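Local structure of ABC transporter (Caldanaerobius, 4G68) at residues D246-K251 with D417-G422; W229-I234 with Q426-L431; T66-F71 with K107-A112; G158-V163 with G167-I172. The protein probably serves as the extracellular solute-binding component of an ABC transporter, capturing xylose-based oligosaccharides released from xylan for uptake into the cell. One frame throughout, in Å; residues are numbered along the deposited sequence.

In the fold
Three of the four contacts meet at one xylose unit, the XYP of chain D. In contact 1 Asp417 grips two of its hydroxyls, in contact 2 Trp229 donates to one of them, and in contact 3 Lys107 donates to O3, which Asp417 also binds, and to O2, while Leu70 and Phe71 line the neighbouring sugars. Contacts 1 and 2 have centres 12 Å apart and touch, Asp417 CB lying 4.0 Å from Lys429 CD; contact 1 is nested inside the chain loop that contact 2 closes. Contact 3 is centred 23 Å from each. Contact 4, where the side chain of Val163 is about 13 Å from a bound XYP, is centred 20 Å from contact 3 and reaches the same sheet.

Contact 1: residues D246-K251 with D417-G422; sequences DALNGK and DIYLSG. With XYP (beta-D-xylopyranose), chain D.
Leu248 and Tyr419 make the apolar part of this contact. CD1 of Leu248 sits over one face of the phenol ring, a CH-pi contact 4.0 Å from the centroid of the Tyr419 ring, and CB of Leu248 flanks the ring's CD2-CE2 side. The other leucine branch turns elsewhere: Leu248 CD2 packs at 3.7 Å against Leu420 CD2, the two side chains crossing at about a right angle.

One polar bond joins the segments. Tyr419 OH donates to Asn249 OD1 at 2.6 Å, and the amide oxygen lies at the edge of the ring, close to its plane. The donor stands 18° from the carbonyl plane, with the amide and ring planes 51° apart. A chi1 of -170° swings the Tyr419 ring clear of its own backbone N, across to Leu248, and takes the hydroxyl on to Asn249.

Sugar binding occupies the helical start of 417-422. Both oxygens of Asp417 accept from the XYP of chain D, OD1 from O4 and OD2 from O3, each at 2.6 Å, and Ile418 packs beside the same sugar.

The Schellman-capped end of helix 241-248 is in this way joined to the end of helix 416-419, whose Asp417 also touches helices 225-239 and 422-436.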
# COMPACT_ATOMS: atom_id res chain seq x y z
N ASP A 246 -11.50 9.22 13.24
CA ASP A 246 -12.78 9.20 13.94
C ASP A 246 -13.87 8.48 13.17
O ASP A 246 -14.62 7.68 13.74
CB ASP A 246 -13.22 10.61 14.26
CG ASP A 246 -12.43 11.23 15.44
OD1 ASP A 246 -11.78 10.49 16.21
OD2 ASP A 246 -12.48 12.45 15.63
N ALA A 247 -13.94 8.72 11.86
CA ALA A 247 -14.92 8.06 11.06
C ALA A 247 -14.62 6.57 11.02
O ALA A 247 -15.55 5.73 11.21
CB ALA A 247 -15.03 8.65 9.64
N LEU A 248 -13.34 6.21 10.81
CA LEU A 248 -13.05 4.80 10.66
C LEU A 248 -13.25 4.03 11.98
O LEU A 248 -13.47 2.81 11.99
CB LEU A 248 -11.64 4.61 10.12
CG LEU A 248 -11.29 5.15 8.70
CD1 LEU A 248 -9.76 4.95 8.52
CD2 LEU A 248 -12.15 4.41 7.68
N ASN A 249 -13.10 4.73 13.09
CA ASN A 249 -13.29 4.21 14.44
C ASN A 249 -14.70 4.32 15.01
O ASN A 249 -14.91 3.93 16.20
CB ASN A 249 -12.34 4.94 15.42
CG ASN A 249 -10.88 4.60 15.19
OD1 ASN A 249 -10.53 3.49 14.79
ND2 ASN A 249 -10.02 5.55 15.46
N GLY A 250 -15.63 4.81 14.20
CA GLY A 250 -16.99 4.98 14.56
C GLY A 250 -17.30 6.13 15.48
O GLY A 250 -18.36 6.12 16.11
N LYS A 251 -16.40 7.10 15.58
CA LYS A 251 -16.62 8.32 16.41
C LYS A 251 -17.15 9.48 15.60
O LYS A 251 -17.32 10.58 16.14
CB LYS A 251 -15.36 8.77 17.13
CG LYS A 251 -14.60 7.68 17.85
CD LYS A 251 -15.40 7.17 18.98
CE LYS A 251 -14.49 6.28 19.86
NZ LYS A 251 -13.46 7.05 20.61
N ASP A 417 -9.03 0.19 3.18
CA ASP A 417 -9.35 -1.26 3.10
C ASP A 417 -8.36 -2.16 3.86
O ASP A 417 -8.58 -3.39 3.90
CB ASP A 417 -9.40 -1.74 1.64
CG ASP A 417 -8.01 -1.67 0.94
OD1 ASP A 417 -7.08 -0.96 1.42
OD2 ASP A 417 -7.86 -2.38 -0.11
N ILE A 418 -7.35 -1.56 4.51
CA ILE A 418 -6.49 -2.24 5.46
C ILE A 418 -6.92 -1.80 6.88
O ILE A 418 -6.68 -2.48 7.85
CB ILE A 418 -4.99 -1.76 5.32
CG1 ILE A 418 -4.43 -2.08 4.00
CG2 ILE A 418 -4.08 -2.28 6.45
CD1 ILE A 418 -2.95 -1.66 3.89
N TYR A 419 -7.48 -0.62 7.01
CA TYR A 419 -7.81 -0.14 8.33
C TYR A 419 -9.16 -0.71 8.71
O TYR A 419 -9.31 -1.25 9.85
CB TYR A 419 -7.88 1.41 8.33
CG TYR A 419 -7.98 1.94 9.75
CD1 TYR A 419 -6.84 2.36 10.41
CD2 TYR A 419 -9.21 2.01 10.42
CE1 TYR A 419 -6.89 2.80 11.72
CE2 TYR A 419 -9.29 2.46 11.74
CZ TYR A 419 -8.12 2.89 12.35
OH TYR A 419 -8.13 3.32 13.68
N LEU A 420 -10.17 -0.62 7.80
CA LEU A 420 -11.45 -1.33 7.97
C LEU A 420 -11.25 -2.86 7.78
O LEU A 420 -10.22 -3.28 7.29
CB LEU A 420 -12.56 -0.82 7.00
CG LEU A 420 -12.80 0.71 7.06
CD1 LEU A 420 -13.57 1.24 5.87
CD2 LEU A 420 -13.53 1.08 8.37
N SER A 421 -12.25 -3.69 8.10
CA SER A 421 -12.10 -5.11 7.74
C SER A 421 -13.29 -5.53 7.00
O SER A 421 -14.25 -4.82 6.99
CB SER A 421 -11.92 -6.05 8.96
OG SER A 421 -12.68 -5.60 10.06
N GLY A 422 -13.18 -6.68 6.35
CA GLY A 422 -14.34 -7.38 5.80
C GLY A 422 -15.34 -6.54 5.01
O GLY A 422 -15.00 -5.88 3.99
C1 XYP D . -1.94 -3.42 -1.09
C2 XYP D . -3.29 -4.10 -0.88
C3 XYP D . -4.36 -3.00 -0.82
C4 XYP D . -3.98 -1.87 0.18
C5 XYP D . -2.51 -1.39 0.01
O2 XYP D . -3.50 -5.03 -1.92
O3 XYP D . -5.59 -3.66 -0.44
O4 XYP D . -4.85 -0.74 0.07
O5 XYP D . -1.63 -2.51 -0.06

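Contact 2: residues W229-I234 with Q426-L431; sequences WYYDMI and QTHKDL. With XYP (beta-D-xylopyranose), chain D.
His428 NE2 donates to Asp232 OD1 at 2.6 Å, a nearly straight bond with an N-H...O angle of 160°. The carboxylate and the imidazole reach toward each other from the two helices and lie almost coplanar, 13° apart, and the proton meets the syn lone pair of OD1. Beside this bond, CD2 of Tyr231 approaches the edge of the imidazole, 3.5 Å from His428 CE1, the two rings obliquely set.

His428 holds its ring toward helix 225-239 with CG anti to the backbone N (chi1 178°). In the second shell Asp232 OD2 accepts from the backbone N of Trp416, whose ring stacks on His428, so both oxygens of this buried carboxylate are engaged. Tyr231 OH is bound to Phe259 O. Replacing His428 with an alanine would probably leave Asp232 OD1 without its donor and open a gap beside Tyr231 and Trp416.

One turn before Asp232, on the same helix, Trp229 NE1 gives a hydrogen bond of 2.9 Å to O4 of the XYP of chain D. Behind the sugar pocket of this solute-binding protein, helices 225-239 and 422-436 are tied by a buried His-carboxylate hydrogen bond.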
# COMPACT_ATOMS: atom_id res chain seq x y z
N TRP A 229 -7.30 4.50 -3.15
CA TRP A 229 -6.22 5.36 -2.67
C TRP A 229 -6.39 6.79 -3.00
O TRP A 229 -6.07 7.68 -2.14
CB TRP A 229 -4.86 4.89 -3.14
CG TRP A 229 -4.32 3.76 -2.31
CD1 TRP A 229 -4.89 2.49 -2.03
CD2 TRP A 229 -3.05 3.76 -1.58
NE1 TRP A 229 -4.06 1.79 -1.21
CE2 TRP A 229 -2.96 2.50 -0.88
CE3 TRP A 229 -2.02 4.71 -1.41
CZ2 TRP A 229 -1.83 2.15 -0.09
CZ3 TRP A 229 -0.92 4.36 -0.60
CH2 TRP A 229 -0.83 3.12 0.05
N TYR A 230 -6.92 7.03 -4.21
CA TYR A 230 -7.15 8.43 -4.60
C TYR A 230 -8.21 9.08 -3.66
O TYR A 230 -8.00 10.21 -3.13
CB TYR A 230 -7.66 8.51 -6.04
CG TYR A 230 -6.69 8.28 -7.14
CD1 TYR A 230 -6.46 9.29 -8.09
CD2 TYR A 230 -6.11 7.03 -7.30
CE1 TYR A 230 -5.55 9.08 -9.17
CE2 TYR A 230 -5.22 6.74 -8.39
CZ TYR A 230 -4.96 7.79 -9.29
OH TYR A 230 -4.10 7.56 -10.34
N TYR A 231 -9.33 8.38 -3.48
CA TYR A 231 -10.39 8.95 -2.61
C TYR A 231 -9.77 9.18 -1.20
O TYR A 231 -9.88 10.26 -0.59
CB TYR A 231 -11.62 8.02 -2.51
CG TYR A 231 -12.57 8.63 -1.53
CD1 TYR A 231 -13.53 9.53 -1.97
CD2 TYR A 231 -12.48 8.36 -0.17
CE1 TYR A 231 -14.37 10.19 -1.09
CE2 TYR A 231 -13.34 8.99 0.76
CZ TYR A 231 -14.26 9.89 0.27
OH TYR A 231 -15.05 10.55 1.15
N ASP A 232 -9.11 8.15 -0.65
CA ASP A 232 -8.71 8.22 0.77
C ASP A 232 -7.74 9.39 0.93
O ASP A 232 -7.81 10.12 1.95
CB ASP A 232 -8.02 6.91 1.21
CG ASP A 232 -8.95 5.71 1.21
OD1 ASP A 232 -10.17 5.85 1.03
OD2 ASP A 232 -8.44 4.61 1.38
N MSE A 233 -6.85 9.61 -0.05
CA MSE A 233 -5.96 10.82 -0.01
C MSE A 233 -6.69 12.08 -0.12
O MSE A 233 -6.36 13.00 0.63
CB MSE A 233 -4.81 10.75 -1.06
CG MSE A 233 -4.19 12.15 -1.30
SE MSE A 233 -3.28 12.77 0.33
CE MSE A 233 -2.17 11.21 0.05
N ILE A 234 -7.60 12.14 -1.02
CA ILE A 234 -8.31 13.42 -1.16
C ILE A 234 -9.10 13.69 0.17
O ILE A 234 -9.18 14.87 0.67
CB ILE A 234 -9.25 13.36 -2.38
CG1 ILE A 234 -8.45 13.31 -3.69
CG2 ILE A 234 -10.13 14.62 -2.45
CD1 ILE A 234 -9.36 13.00 -4.88
N GLN A 426 -15.05 -3.65 1.93
CA GLN A 426 -15.57 -3.96 0.64
C GLN A 426 -16.59 -2.90 0.21
O GLN A 426 -16.65 -2.52 -0.99
CB GLN A 426 -16.15 -5.37 0.50
CG GLN A 426 -16.56 -5.68 -0.95
CD GLN A 426 -15.34 -5.88 -1.81
OE1 GLN A 426 -14.50 -6.70 -1.47
NE2 GLN A 426 -15.19 -5.11 -2.87
N THR A 427 -17.42 -2.45 1.18
CA THR A 427 -18.42 -1.41 0.92
C THR A 427 -17.73 -0.15 0.36
O THR A 427 -18.17 0.42 -0.62
CB THR A 427 -19.20 -1.09 2.22
OG1 THR A 427 -20.11 -2.15 2.46
CG2 THR A 427 -20.01 0.22 2.09
N HIS A 428 -16.67 0.30 1.06
CA HIS A 428 -15.92 1.51 0.62
C HIS A 428 -15.31 1.32 -0.73
O HIS A 428 -15.46 2.19 -1.59
CB HIS A 428 -14.86 1.86 1.70
CG HIS A 428 -14.01 3.04 1.37
ND1 HIS A 428 -14.55 4.26 1.06
CD2 HIS A 428 -12.65 3.17 1.27
CE1 HIS A 428 -13.56 5.13 0.82
NE2 HIS A 428 -12.37 4.46 0.95
N LYS A 429 -14.66 0.17 -1.00
CA LYS A 429 -14.06 -0.10 -2.33
C LYS A 429 -15.17 -0.05 -3.43
O LYS A 429 -14.96 0.56 -4.46
CB LYS A 429 -13.44 -1.50 -2.36
CG LYS A 429 -12.12 -1.52 -1.63
CD LYS A 429 -11.61 -2.95 -1.41
CE LYS A 429 -11.36 -3.73 -2.69
NZ LYS A 429 -11.08 -5.15 -2.27
N ASP A 430 -16.33 -0.67 -3.17
CA ASP A 430 -17.36 -0.71 -4.22
C ASP A 430 -18.03 0.70 -4.42
O ASP A 430 -18.30 1.12 -5.53
CB ASP A 430 -18.47 -1.67 -3.75
CG ASP A 430 -18.09 -3.15 -3.79
OD1 ASP A 430 -17.01 -3.55 -4.28
OD2 ASP A 430 -18.87 -3.91 -3.18
N LEU A 431 -18.22 1.44 -3.36
CA LEU A 431 -18.87 2.78 -3.43
C LEU A 431 -17.92 3.78 -4.10
O LEU A 431 -18.38 4.60 -4.90
CB LEU A 431 -19.30 3.29 -2.07
CG LEU A 431 -20.57 2.57 -1.57
CD1 LEU A 431 -20.95 3.11 -0.17
CD2 LEU A 431 -21.74 2.74 -2.53
C1 XYP D . -1.94 -3.42 -1.09
C2 XYP D . -3.29 -4.10 -0.88
C3 XYP D . -4.36 -3.00 -0.82
C4 XYP D . -3.98 -1.87 0.18
C5 XYP D . -2.51 -1.39 0.01
O2 XYP D . -3.50 -5.03 -1.92
O3 XYP D . -5.59 -3.66 -0.44
O4 XYP D . -4.85 -0.74 0.07
O5 XYP D . -1.63 -2.51 -0.06

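Contact 3: residues T66-F71 with K107-A112. With XYS (alpha-D-xylopyranose), chain B; XYP (beta-D-xylopyranose), chain D; XYP (beta-D-xylopyranose), chain C.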
# COMPACT_ATOMS: atom_id res chain seq x y z
N THR A 66 5.76 -24.15 5.64
CA THR A 66 5.20 -23.44 4.49
C THR A 66 5.14 -21.92 4.74
O THR A 66 4.92 -21.48 5.89
CB THR A 66 3.74 -23.86 4.27
OG1 THR A 66 2.99 -23.82 5.51
CG2 THR A 66 3.72 -25.32 3.76
N PHE A 67 5.32 -21.18 3.65
CA PHE A 67 5.32 -19.68 3.65
C PHE A 67 4.56 -19.19 2.44
O PHE A 67 4.91 -19.55 1.30
CB PHE A 67 6.76 -19.19 3.56
CG PHE A 67 6.94 -17.71 3.31
CD1 PHE A 67 6.19 -16.76 4.05
CD2 PHE A 67 7.95 -17.28 2.47
CE1 PHE A 67 6.41 -15.39 3.89
CE2 PHE A 67 8.17 -15.88 2.27
CZ PHE A 67 7.39 -14.95 2.99
N TRP A 68 3.55 -18.35 2.69
CA TRP A 68 2.84 -17.73 1.56
C TRP A 68 3.12 -16.25 1.49
O TRP A 68 3.19 -15.57 2.52
CB TRP A 68 1.34 -17.93 1.64
CG TRP A 68 0.86 -19.36 1.64
CD1 TRP A 68 1.60 -20.54 1.41
CD2 TRP A 68 -0.49 -19.79 1.89
NE1 TRP A 68 0.75 -21.67 1.56
CE2 TRP A 68 -0.50 -21.25 1.82
CE3 TRP A 68 -1.68 -19.11 2.11
CZ2 TRP A 68 -1.71 -21.99 2.00
CZ3 TRP A 68 -2.86 -19.85 2.36
CH2 TRP A 68 -2.89 -21.25 2.27
N ASN A 69 3.29 -15.76 0.27
CA ASN A 69 3.48 -14.34 0.02
C ASN A 69 2.90 -13.91 -1.34
O ASN A 69 2.44 -14.76 -2.15
CB ASN A 69 4.99 -13.93 0.17
CG ASN A 69 5.87 -14.57 -0.92
OD1 ASN A 69 5.91 -14.08 -2.05
ND2 ASN A 69 6.52 -15.72 -0.61
N LEU A 70 2.94 -12.61 -1.64
CA LEU A 70 2.36 -12.14 -2.89
C LEU A 70 3.33 -11.57 -3.83
O LEU A 70 2.94 -10.82 -4.71
CB LEU A 70 1.19 -11.15 -2.53
CG LEU A 70 1.57 -9.91 -1.65
CD1 LEU A 70 2.71 -9.05 -2.22
CD2 LEU A 70 0.34 -9.01 -1.66
N PHE A 71 4.66 -11.80 -3.61
CA PHE A 71 5.63 -11.19 -4.50
C PHE A 71 5.74 -11.89 -5.86
O PHE A 71 6.57 -12.78 -6.08
CB PHE A 71 6.98 -11.06 -3.82
CG PHE A 71 6.97 -10.00 -2.73
CD1 PHE A 71 6.97 -8.63 -3.05
CD2 PHE A 71 6.86 -10.39 -1.39
CE1 PHE A 71 6.94 -7.67 -2.01
CE2 PHE A 71 6.78 -9.44 -0.38
CZ PHE A 71 6.83 -8.09 -0.68
N LYS A 107 -5.43 -12.11 -1.07
CA LYS A 107 -6.41 -11.76 -0.02
C LYS A 107 -7.47 -12.84 0.13
O LYS A 107 -7.76 -13.28 1.26
CB LYS A 107 -7.14 -10.48 -0.41
CG LYS A 107 -6.16 -9.34 -0.56
CD LYS A 107 -6.85 -8.12 -1.21
CE LYS A 107 -5.77 -7.06 -1.35
NZ LYS A 107 -6.27 -5.87 -2.18
N THR A 108 -8.03 -13.28 -1.01
CA THR A 108 -9.02 -14.35 -0.95
C THR A 108 -8.47 -15.64 -0.35
O THR A 108 -9.11 -16.27 0.52
CB THR A 108 -9.58 -14.62 -2.36
OG1 THR A 108 -10.12 -13.40 -2.88
CG2 THR A 108 -10.68 -15.70 -2.33
N LYS A 109 -7.30 -16.01 -0.82
CA LYS A 109 -6.64 -17.26 -0.42
C LYS A 109 -6.39 -17.26 1.10
O LYS A 109 -6.78 -18.23 1.76
CB LYS A 109 -5.33 -17.43 -1.13
CG LYS A 109 -4.68 -18.80 -0.89
CD LYS A 109 -3.41 -18.93 -1.71
CE LYS A 109 -2.78 -20.31 -1.36
NZ LYS A 109 -1.43 -20.63 -1.85
N ILE A 110 -5.75 -16.19 1.62
CA ILE A 110 -5.31 -16.23 3.03
C ILE A 110 -6.55 -16.16 3.98
O ILE A 110 -6.59 -16.85 5.02
CB ILE A 110 -4.22 -15.16 3.37
CG1 ILE A 110 -3.65 -15.42 4.77
CG2 ILE A 110 -4.78 -13.73 3.27
CD1 ILE A 110 -3.00 -16.80 4.92
N LYS A 111 -7.56 -15.38 3.62
CA LYS A 111 -8.78 -15.31 4.48
C LYS A 111 -9.46 -16.65 4.57
O LYS A 111 -9.84 -17.10 5.70
CB LYS A 111 -9.73 -14.25 3.96
CG LYS A 111 -9.12 -12.88 4.21
CD LYS A 111 -10.06 -11.71 3.96
CE LYS A 111 -10.72 -11.71 2.64
NZ LYS A 111 -11.48 -10.38 2.54
N ALA A 112 -9.60 -17.29 3.41
CA ALA A 112 -10.28 -18.61 3.40
C ALA A 112 -9.48 -19.64 4.17
O ALA A 112 -10.07 -20.46 4.91
CB ALA A 112 -10.49 -19.11 1.98
C1 XYS B . 5.81 -7.50 -6.45
C2 XYS B . 4.29 -7.76 -6.38
C3 XYS B . 3.47 -6.60 -5.80
C4 XYS B . 4.17 -5.99 -4.58
C5 XYS B . 5.60 -5.59 -4.94
O1 XYS B . 6.42 -7.82 -7.66
O2 XYS B . 3.69 -8.23 -7.53
O3 XYS B . 2.21 -7.10 -5.51
O4 XYS B . 3.43 -5.01 -3.89
O5 XYS B . 6.27 -6.32 -5.87
C1 XYP D . -1.94 -3.42 -1.09
C2 XYP D . -3.29 -4.10 -0.88
C3 XYP D . -4.36 -3.00 -0.82
C4 XYP D . -3.98 -1.87 0.18
C5 XYP D . -2.51 -1.39 0.01
O2 XYP D . -3.50 -5.03 -1.92
O3 XYP D . -5.59 -3.66 -0.44
O4 XYP D . -4.85 -0.74 0.07
O5 XYP D . -1.63 -2.51 -0.06
C1 XYP C . 2.38 -5.29 -3.19
C2 XYP C . 2.65 -4.71 -1.80
C3 XYP C . 1.34 -4.91 -1.00
C4 XYP C . 0.28 -4.14 -1.76
C5 XYP C . 0.16 -4.67 -3.20
O2 XYP C . 3.67 -5.51 -1.21
O3 XYP C . 1.60 -4.24 0.25
O4 XYP C . -0.95 -4.40 -1.06
O5 XYP C . 1.44 -4.49 -3.83
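Strand 64-69 runs past helix 103-115 with its nearest backbone approach between Trp68 and Ile110, whose CA atoms are 8.4 Å apart, so side chains alone bridge the gap.

Trp68 carries the contact. Its six-membered ring receives Lys109 over one face: CE of Lys109 stands 3.6 Å from the centroid of that Trp68 ring and only 7° off its normal, a CH-pi contact, while NZ of Lys109 lies 3.9 Å from the same Trp68 centroid in a cation-pi interaction. The first torsion of Lys109 is trans (chi1 -172°) and the chain stays extended beyond, which carries its end across the indole at about a right angle. Ile110 adds an apolar touch, its CD1 lying 3.9 Å from Trp68 CE3. A serine in place of Trp68 would probably strip the lysine ammonium of its aromatic platform and leave Ile110 CD1 without this neighbour.

Beyond the strand the chain turns into the binding site. Asn69 OD1 accepts from the backbone N of Phe71 at 3.0 Å, an Asx turn, and the donor lies in the carbonyl plane on a lone pair. Leu70 and Phe71 then approach the XYS and the XYP of chain C; the ring of Phe71 has XYS O5 at its edge.

Lys107 leaves the helix with its CB turned away from the strand, and its extended chain brings NZ to O3 and O2 of the XYP of chain D, 2.9 Å each, besides a salt bridge to Asp104. Strand end and helix each supply pocket residues, to different sugar units, as in the periplasmic-binding-protein fold.

Contact 4: residues G158-V163 with G167-I172; sequences GSFDNV and GKIYGI
A tight hairpin closes here: residues 158-163 lead into the short strand 164-165, which pairs antiparallel with the start of strand 168-184. Across it, Tyr170 N donates to Val163 O at 2.9 Å with an N-H...O angle of 162°.

Val163 turns its side chain against the backbone of the returning strand. Its CG2 lies 3.5 Å from Gly171 O, and its CB is 3.8 Å from Gly171 N. Gly171, which has no side chain, lets Val163 lie directly against the backbone. The N and O of Gly171 are buried by the contact and have no partner in the model.

Before the hairpin a type I beta turn from Gly158 to Asp161, with Asp161 N bonded to Gly158 O at 3.2 Å, brings Phe160 round to face the strand. Its first torsion (chi1 -70°) swings the ring over to Ile169, where Phe160 CD1 meets Ile169 CG2 at 3.9 Å, the two side chains set at a slant. The same Ile169 methyl also reaches Val163 CG2, 4.2 Å away. Phe160 and Val163 both continue onto Pro173, and Val163 touches Ala346 of strand 341-349 as well.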
# COMPACT_ATOMS: atom_id res chain seq x y z
N GLY A 158 8.44 2.32 16.57
CA GLY A 158 6.98 2.31 16.29
C GLY A 158 6.53 1.20 15.31
O GLY A 158 5.28 1.02 15.03
N SER A 159 7.47 0.38 14.91
CA SER A 159 7.21 -0.68 13.90
C SER A 159 6.11 -1.65 14.30
O SER A 159 5.43 -2.18 13.42
CB SER A 159 8.48 -1.44 13.52
OG SER A 159 9.32 -0.60 12.74
N PHE A 160 5.94 -1.90 15.60
CA PHE A 160 5.03 -2.94 16.09
C PHE A 160 3.61 -2.52 16.37
O PHE A 160 2.71 -3.36 16.59
CB PHE A 160 5.65 -3.63 17.34
CG PHE A 160 6.86 -4.48 17.01
CD1 PHE A 160 6.72 -5.81 16.74
CD2 PHE A 160 8.14 -3.91 16.89
CE1 PHE A 160 7.81 -6.62 16.46
CE2 PHE A 160 9.26 -4.70 16.57
CZ PHE A 160 9.09 -6.06 16.36
N ASP A 161 3.38 -1.22 16.34
CA ASP A 161 2.10 -0.71 16.77
C ASP A 161 0.93 -1.42 16.03
O ASP A 161 -0.02 -1.91 16.63
CB ASP A 161 2.02 0.81 16.52
CG ASP A 161 3.12 1.61 17.25
OD1 ASP A 161 3.71 1.10 18.21
OD2 ASP A 161 3.40 2.77 16.87
N ASN A 162 1.02 -1.50 14.70
CA ASN A 162 -0.09 -2.08 13.99
C ASN A 162 -0.30 -3.59 14.11
O ASN A 162 -1.36 -4.06 13.69
CB ASN A 162 -0.09 -1.68 12.51
CG ASN A 162 -0.40 -0.22 12.32
OD1 ASN A 162 -1.25 0.32 13.05
ND2 ASN A 162 0.31 0.46 11.45
N VAL A 163 0.72 -4.31 14.54
CA VAL A 163 0.61 -5.74 14.80
C VAL A 163 0.32 -6.07 16.27
O VAL A 163 0.34 -7.20 16.66
CB VAL A 163 1.84 -6.55 14.34
CG1 VAL A 163 1.93 -6.59 12.83
CG2 VAL A 163 3.16 -6.05 14.94
N GLY A 167 -2.99 -5.18 23.40
CA GLY A 167 -1.71 -5.03 24.15
C GLY A 167 -0.68 -6.13 23.92
O GLY A 167 0.30 -6.19 24.62
N LYS A 168 -0.91 -7.03 22.96
CA LYS A 168 -0.05 -8.13 22.72
C LYS A 168 0.37 -8.14 21.23
O LYS A 168 -0.42 -7.76 20.35
CB LYS A 168 -0.83 -9.42 23.06
CG LYS A 168 -1.00 -9.65 24.59
CD LYS A 168 -1.96 -10.82 24.88
CE LYS A 168 -3.46 -10.52 24.61
NZ LYS A 168 -4.21 -9.48 25.46
N ILE A 169 1.55 -8.65 20.95
CA ILE A 169 2.10 -8.57 19.57
C ILE A 169 1.80 -9.87 18.84
O ILE A 169 2.08 -10.93 19.39
CB ILE A 169 3.59 -8.39 19.61
CG1 ILE A 169 3.89 -7.02 20.25
CG2 ILE A 169 4.18 -8.44 18.20
CD1 ILE A 169 5.33 -6.68 20.35
N TYR A 170 1.28 -9.75 17.61
CA TYR A 170 0.89 -10.91 16.80
C TYR A 170 1.59 -10.92 15.43
O TYR A 170 1.22 -11.67 14.56
CB TYR A 170 -0.65 -10.97 16.57
CG TYR A 170 -1.39 -11.30 17.83
CD1 TYR A 170 -1.63 -12.64 18.20
CD2 TYR A 170 -1.74 -10.29 18.73
CE1 TYR A 170 -2.29 -12.94 19.38
CE2 TYR A 170 -2.38 -10.59 19.94
CZ TYR A 170 -2.65 -11.89 20.25
OH TYR A 170 -3.30 -12.15 21.44
N GLY A 171 2.62 -10.12 15.22
CA GLY A 171 3.27 -10.20 13.90
C GLY A 171 4.65 -9.65 13.91
O GLY A 171 5.03 -8.96 14.86
N ILE A 172 5.44 -10.01 12.88
CA ILE A 172 6.80 -9.39 12.72
C ILE A 172 6.71 -8.40 11.55
O ILE A 172 6.50 -8.81 10.39
CB ILE A 172 7.89 -10.43 12.38
CG1 ILE A 172 7.98 -11.54 13.48
CG2 ILE A 172 9.22 -9.74 12.16
CD1 ILE A 172 8.47 -11.12 14.89